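Local structure of extracellular solute-binding protein family 1 (Pseudothermotoga lettingae, 5CI5) at residues A[136-141]-A[358-363]. The protein probably serves as the extracellular sugar-binding component of an ABC transporter and binds alpha-D-tagatopyranose between its two lobes. Sequence-based numbering, arbitrary orientation. Where two conformers were deposited one is given.
Sequences TDCRLL and QIIFET. With T6T (alpha-D-tagatopyranose), chain C.
Cys-138 and Ile-360 bring the extended chain 136-141 and the end of helix 355-363 nearest to each other, their CA atoms 7.1 Å apart. The extended chain links the two sheets of a periplasmic-binding-protein fold, running from strand 128-138 to strand 140-144, and its two faces do different work: Cys-138 and Leu-140 point to the helix, Asp-137 and Arg-139 to the sugar between the lobes. The helix side is mostly apolar. Leu-140 forks over it, CD1 lying 3.6 Å from Ile-360 CG1, with the two side chains crossing nearly at right angles, while CD2 slides past Thr-363 to its methyl CG2. A branched leucine suits this place because its two methyls reach two residues about one turn apart on the helix. The small Cys-138 lets the chain come close; its SG stands 4.0 Å from Ile-360 O and 4.1 Å from Thr-363 CG2, with the Ile-360 methyl CG2 farther off.

On the sugar side, Asp-137 OD2 accepts from both O1 and O3 of the tagatose, the O3 bond 2.7 Å long; a carboxylate is apt for gathering two hydroxyls. Arg-139, extended from CG to NE, reaches further: NH1 donates to sugar O3, which lies at the guanidinium edge and in its plane, and NH2 donates to O6 nearly straight (171°). NH2 also forms a salt bridge with Glu-247, which probably steadies the group. A leucine in place of Arg-139 would probably leave sugar O6 without this donor and the Glu-247 carboxylate without its positive mate.

Threonine fits the helix end because CG2, anti to the backbone N (OG1 at chi1 -60°), faces Cys-138 and Leu-140, while the hydroxyl turns back to its own helix: Thr-363 OG1 donates to Ile-359 O at 2.8 Å, on the opposite face of that carbonyl's plane from Thr-363 N.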
ATOM      1  N   THR A 136      -8.199   3.487  -1.004  1.00  9.11           N
ATOM      2  CA  THR A 136      -7.752   2.410  -0.147  1.00  7.56           C
ATOM      3  C   THR A 136      -7.495   1.149  -0.985  1.00  7.12           C
ATOM      4  O   THR A 136      -7.632   1.151  -2.229  1.00  7.65           O
ATOM      5  CB  THR A 136      -8.781   2.159   0.980  1.00  7.12           C
ATOM      6  OG1 THR A 136      -8.235   1.261   1.957  1.00  8.40           O
ATOM      7  CG2 THR A 136     -10.127   1.629   0.460  1.00  8.74           C
ATOM      8  N   ASP A 137      -7.075   0.101  -0.292  1.00  7.57           N
ATOM      9  CA  ASP A 137      -6.707  -1.154  -0.905  1.00  7.99           C
ATOM     10  C   ASP A 137      -6.506  -2.205   0.175  1.00  8.12           C
ATOM     11  O   ASP A 137      -6.513  -1.902   1.372  1.00  7.88           O
ATOM     12  CB  ASP A 137      -5.420  -1.000  -1.747  1.00  7.17           C
ATOM     13  CG  ASP A 137      -4.181  -0.601  -0.905  1.00 12.85           C
ATOM     14  OD1 ASP A 137      -3.899  -1.293   0.092  1.00 11.86           O
ATOM     15  OD2 ASP A 137      -3.495   0.411  -1.247  1.00  9.47           O
ATOM     16  N   CYS A 138      -6.339  -3.450  -0.259  1.00  8.90           N
ATOM     17  CA  CYS A 138      -5.751  -4.459   0.614  1.00  8.85           C
ATOM     18  C   CYS A 138      -4.824  -5.265  -0.273  1.00 10.15           C
ATOM     19  O   CYS A 138      -4.891  -5.183  -1.510  1.00  9.06           O
ATOM     20  CB  CYS A 138      -6.805  -5.338   1.308  1.00 10.26           C
ATOM     21  SG  CYS A 138      -7.830  -6.326   0.241  1.00 12.54           S
ATOM     22  N   ARG A 139      -3.923  -6.005   0.353  1.00  8.43           N
ATOM     23  CA  ARG A 139      -2.900  -6.710  -0.414  1.00  6.66           C
ATOM     24  C   ARG A 139      -3.225  -8.166  -0.612  1.00  8.63           C
ATOM     25  O   ARG A 139      -3.738  -8.860   0.280  1.00  7.93           O
ATOM     26  CB  ARG A 139      -1.529  -6.539   0.242  1.00  7.28           C
ATOM     27  CG  ARG A 139      -0.762  -5.363  -0.334  1.00  5.66           C
ATOM     28  CD  ARG A 139       0.481  -4.956   0.433  1.00  7.09           C
ATOM     29  NE  ARG A 139       1.296  -4.063  -0.398  1.00  7.28           N
ATOM     30  CZ  ARG A 139       1.079  -2.762  -0.567  1.00  7.25           C
ATOM     31  NH1 ARG A 139       0.088  -2.163   0.083  1.00  8.37           N
ATOM     32  NH2 ARG A 139       1.871  -2.051  -1.375  1.00  8.02           N
ATOM     33  N   LEU A 140      -2.922  -8.586  -1.829  1.00  7.38           N
ATOM     34  CA  LEU A 140      -3.321  -9.879  -2.386  1.00  6.27           C
ATOM     35  C   LEU A 140      -2.218 -10.448  -3.254  1.00  8.00           C
ATOM     36  O   LEU A 140      -1.222  -9.770  -3.537  1.00  8.30           O
ATOM     37  CB  LEU A 140      -4.595  -9.734  -3.223  1.00  9.50           C
ATOM     38  CG  LEU A 140      -5.820  -9.147  -2.527  1.00 18.72           C
ATOM     39  CD1 LEU A 140      -6.799  -8.627  -3.559  1.00 20.55           C
ATOM     40  CD2 LEU A 140      -6.465 -10.191  -1.658  1.00 16.42           C
ATOM     41  N   LEU A 141      -2.406 -11.694  -3.671  1.00  8.98           N
ATOM     42  CA  LEU A 141      -1.597 -12.238  -4.751  1.00  9.65           C
ATOM     43  C   LEU A 141      -2.097 -11.644  -6.066  1.00  8.65           C
ATOM     44  O   LEU A 141      -3.271 -11.779  -6.404  1.00 11.15           O
ATOM     45  CB  LEU A 141      -1.678 -13.751  -4.782  1.00  7.55           C
ATOM     46  CG  LEU A 141      -0.826 -14.441  -5.821  1.00  8.24           C
ATOM     47  CD1 LEU A 141       0.640 -14.404  -5.411  1.00 13.52           C
ATOM     48  CD2 LEU A 141      -1.293 -15.871  -6.054  1.00 10.07           C
ATOM     49  N   GLN A 358     -14.588  -8.928  -6.520  1.00 18.97           N
ATOM     50  CA  GLN A 358     -15.297  -9.732  -5.535  1.00 16.94           C
ATOM     51  C   GLN A 358     -14.342 -10.153  -4.446  1.00 20.05           C
ATOM     52  O   GLN A 358     -14.652 -10.087  -3.253  1.00 16.00           O
ATOM     53  CB  GLN A 358     -15.932 -10.974  -6.175  1.00 31.76           C
ATOM     54  CG  GLN A 358     -16.739 -11.831  -5.190  1.00 50.77           C
ATOM     55  CD  GLN A 358     -16.411 -13.311  -5.288  1.00 58.12           C
ATOM     56  OE1 GLN A 358     -15.822 -13.888  -4.368  1.00 59.23           O
ATOM     57  NE2 GLN A 358     -16.788 -13.934  -6.407  1.00 52.36           N
ATOM     58  N   ILE A 359     -13.163 -10.575  -4.879  0.66 16.05           N
ATOM     59  CA  ILE A 359     -12.146 -11.057  -3.987  0.66 15.30           C
ATOM     60  C   ILE A 359     -11.645  -9.935  -3.064  0.66 16.70           C
ATOM     61  O   ILE A 359     -11.383 -10.138  -1.876  0.66 14.65           O
ATOM     62  CB  ILE A 359     -10.988 -11.671  -4.826  0.66 21.84           C
ATOM     63  CG1 ILE A 359     -11.532 -12.855  -5.649  0.66 24.07           C
ATOM     64  CG2 ILE A 359      -9.886 -12.110  -3.940  0.66 22.09           C
ATOM     65  CD1 ILE A 359     -10.582 -13.425  -6.740  0.66 14.10           C
ATOM     66  N   ILE A 360     -11.525  -8.743  -3.623  1.00 14.13           N
ATOM     67  CA  ILE A 360     -11.055  -7.579  -2.875  1.00 10.55           C
ATOM     68  C   ILE A 360     -12.056  -7.212  -1.790  1.00 11.48           C
ATOM     69  O   ILE A 360     -11.700  -7.048  -0.625  1.00 11.76           O
ATOM     70  CB  ILE A 360     -10.811  -6.395  -3.819  1.00 10.24           C
ATOM     71  CG1 ILE A 360      -9.647  -6.712  -4.750  1.00 12.88           C
ATOM     72  CG2 ILE A 360     -10.487  -5.118  -3.047  1.00 11.33           C
ATOM     73  CD1 ILE A 360      -9.495  -5.786  -5.944  1.00 12.50           C
ATOM     74  N   PHE A 361     -13.321  -7.105  -2.174  1.00 10.61           N
ATOM     75  CA  PHE A 361     -14.353  -6.697  -1.232  1.00 11.90           C
ATOM     76  C   PHE A 361     -14.540  -7.721  -0.105  1.00 12.84           C
ATOM     77  O   PHE A 361     -14.823  -7.328   1.027  1.00 16.08           O
ATOM     78  CB  PHE A 361     -15.667  -6.455  -1.975  1.00 15.88           C
ATOM     79  CG  PHE A 361     -15.653  -5.219  -2.856  1.00 11.70           C
ATOM     80  CD1 PHE A 361     -15.010  -4.054  -2.457  1.00 14.86           C
ATOM     81  CD2 PHE A 361     -16.282  -5.235  -4.089  1.00 14.40           C
ATOM     82  CE1 PHE A 361     -14.988  -2.937  -3.276  1.00 15.91           C
ATOM     83  CE2 PHE A 361     -16.276  -4.123  -4.914  1.00 14.15           C
ATOM     84  CZ  PHE A 361     -15.623  -2.972  -4.510  1.00 13.75           C
ATOM     85  N   GLU A 362     -14.366  -9.017  -0.403  1.00  9.82           N
ATOM     86  CA  GLU A 362     -14.478 -10.057   0.606  1.00 11.23           C
ATOM     87  C   GLU A 362     -13.304 -10.072   1.568  1.00 11.09           C
ATOM     88  O   GLU A 362     -13.472 -10.379   2.739  1.00 15.49           O
ATOM     89  CB  GLU A 362     -14.617 -11.423  -0.072  1.00 13.11           C
ATOM     90  CG  GLU A 362     -16.021 -11.672  -0.528  1.00 21.91           C
ATOM     91  CD  GLU A 362     -17.003 -11.674   0.647  1.00 34.98           C
ATOM     92  OE1 GLU A 362     -16.876 -12.546   1.539  1.00 38.59           O
ATOM     93  OE2 GLU A 362     -17.869 -10.778   0.689  1.00 21.35           O
ATOM     94  N   THR A 363     -12.122  -9.716   1.072  1.00 12.69           N
ATOM     95  CA  THR A 363     -10.897  -9.785   1.871  1.00 14.85           C
ATOM     96  C   THR A 363     -10.686  -8.527   2.729  1.00 16.29           C
ATOM     97  O   THR A 363     -10.228  -8.600   3.875  1.00 11.72           O
ATOM     98  CB  THR A 363      -9.690  -9.996   0.944  1.00 13.53           C
ATOM     99  OG1 THR A 363      -9.864 -11.224   0.228  1.00 16.20           O
ATOM    100  CG2 THR A 363      -8.405 -10.072   1.704  1.00 16.03           C
TER
HETATM  101  O3  T6T C 501      -1.074   0.390  -0.068  1.00  7.87           O
HETATM  102  C3  T6T C 501      -0.586   1.690  -0.382  1.00  7.35           C
HETATM  103  C4  T6T C 501       0.230   2.205   0.804  1.00  6.93           C
HETATM  104  O4  T6T C 501      -0.555   2.142   2.002  1.00  7.46           O
HETATM  105  C5  T6T C 501       1.474   1.352   0.923  1.00  6.51           C
HETATM  106  O5  T6T C 501       2.279   1.801   2.015  1.00  8.17           O
HETATM  107  C6  T6T C 501       2.259   1.377  -0.384  1.00  6.41           C
HETATM  108  O6  T6T C 501       1.433   0.874  -1.432  1.00  8.35           O
HETATM  109  C2  T6T C 501       0.234   1.630  -1.630  1.00  5.91           C
HETATM  110  O2  T6T C 501       0.576   2.959  -2.042  1.00  7.34           O
HETATM  111  C1  T6T C 501      -0.541   0.949  -2.779  1.00  8.87           C
HETATM  112  O1  T6T C 501      -1.765   1.530  -3.044  1.00  8.76           O